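Local coordinates for phosphate-binding protein pstS 2 (Streptococcus pneumoniae, PDB 4H1X) that probably captures phosphate outside the cell membrane, as the solute-binding lipoprotein of the PstSACB ABC transporter, and delivers it for import, at residues 160-164 / 192-196. Residues are numbered along the deposited sequence; the frame is centred on the assembly and turned at random.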
loop_
_atom_site.group_PDB
_atom_site.type_symbol
_atom_site.label_atom_id
_atom_site.label_comp_id
_atom_site.label_asym_id
_atom_site.label_seq_id
_atom_site.Cartn_x
_atom_site.Cartn_y
_atom_site.Cartn_z
ATOM N N VAL A 160 -12.054 -10.317 -9.366
ATOM C CA VAL A 160 -11.561 -9.388 -8.336
ATOM C C VAL A 160 -10.961 -8.193 -9.080
ATOM O O VAL A 160 -10.099 -8.379 -9.940
ATOM C CB VAL A 160 -10.575 -10.054 -7.334
ATOM C CG1 VAL A 160 -10.206 -9.061 -6.237
ATOM C CG2 VAL A 160 -11.178 -11.325 -6.710
ATOM N N VAL A 161 -11.480 -6.979 -8.839
ATOM C CA VAL A 161 -11.089 -5.820 -9.633
ATOM C C VAL A 161 -10.701 -4.626 -8.793
ATOM O O VAL A 161 -11.396 -4.342 -7.819
ATOM C CB VAL A 161 -12.299 -5.423 -10.543
ATOM C CG1 VAL A 161 -12.020 -4.141 -11.334
ATOM C CG2 VAL A 161 -12.715 -6.580 -11.479
ATOM N N GLY A 162 -9.688 -3.866 -9.235
ATOM C CA GLY A 162 -9.396 -2.618 -8.543
ATOM C C GLY A 162 -7.969 -2.144 -8.506
ATOM O O GLY A 162 -7.201 -2.354 -9.452
ATOM N N SER A 163 -7.589 -1.612 -7.348
ATOM C CA SER A 163 -6.285 -0.977 -7.120
ATOM C C SER A 163 -5.104 -1.841 -7.536
ATOM O O SER A 163 -5.001 -3.000 -7.125
ATOM C CB SER A 163 -6.130 -0.609 -5.650
ATOM O OG SER A 163 -4.838 -0.081 -5.421
ATOM N N THR A 164 -4.169 -1.244 -8.312
ATOM C CA THR A 164 -2.959 -1.939 -8.756
ATOM C C THR A 164 -2.103 -2.299 -7.536
ATOM O O THR A 164 -1.392 -3.304 -7.543
ATOM C CB THR A 164 -2.160 -1.062 -9.734
ATOM O OG1 THR A 164 -1.753 0.145 -9.078
ATOM C CG2 THR A 164 -2.929 -0.751 -11.016
ATOM N N GLY A 192 -7.863 0.532 -10.914
ATOM C CA GLY A 192 -7.808 1.565 -9.880
ATOM C C GLY A 192 -8.912 1.368 -8.881
ATOM O O GLY A 192 -9.864 0.632 -9.160
ATOM N N SER A 193 -8.778 1.997 -7.706
ATOM C CA SER A 193 -9.755 1.838 -6.623
ATOM C C SER A 193 -11.183 2.237 -7.076
ATOM O O SER A 193 -12.132 1.473 -6.837
ATOM C CB SER A 193 -9.331 2.655 -5.397
ATOM O OG SER A 193 -8.113 2.178 -4.834
ATOM N N SER A 194 -11.326 3.401 -7.745
ATOM C CA SER A 194 -12.629 3.885 -8.195
ATOM C C SER A 194 -13.284 2.885 -9.140
ATOM O O SER A 194 -14.472 2.581 -8.965
ATOM C CB SER A 194 -12.501 5.254 -8.860
ATOM O OG SER A 194 -12.167 6.212 -7.867
ATOM N N ALA A 195 -12.497 2.311 -10.094
ATOM C CA ALA A 195 -13.016 1.322 -11.054
ATOM C C ALA A 195 -13.442 0.012 -10.359
ATOM O O ALA A 195 -14.454 -0.563 -10.737
ATOM C CB ALA A 195 -11.994 1.036 -12.147
ATOM N N GLY A 196 -12.738 -0.374 -9.297
ATOM C CA GLY A 196 -13.083 -1.551 -8.499
ATOM C C GLY A 196 -14.414 -1.369 -7.772
ATOM O O GLY A 196 -15.267 -2.267 -7.772
#
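Two serines meet where strand 155-162 ends and helix 193-202 begins. Ser163, in the t rotamer, brings its CB to 3.5 Å from OG of Ser193, which takes the m rotamer; no hydrogen bond joins the two segments. Instead both hydroxyls bond to Ser211, Ser163 OG to its OG and Ser193 OG to its backbone N, so short polar side chains suit both places. Further back along the strand, at Gly162 and Val161, the backbones touch. Gly162 CA lies 3.8 Å from Gly196 CA, and Val161 O sits 3.3 Å from Gly196 CA; a CB on Gly196 would strike that oxygen and Gly162 CA. Gly162 has phi/psi of 149/-140°, which itself calls for glycine, and its CA makes a CH···O contact with Gly192 O (3.3 Å). That oxygen also accepts the first-turn bond from Gly196 N (3.0 Å), Gly192 being the N-cap. The contact lies at the C-terminal end of an inner strand of a periplasmic-binding-protein lobe, where helix starts gather: strand 155-162, helix 164-180 and parallel strand 183-190 form a beta-alpha-beta crossover, with strand 207-210 parallel on the other flank. There Thr164 OG1 hydrogen-bonds a citrate probably carried over from crystallisation, consistent with an anion pocket. The CA-to-CB bond of Val161 (chi1 t) points toward the helix, its CG1 coming 4.0 Å from Gly196 CA, and the side chain also touches Thr189 and Ala205.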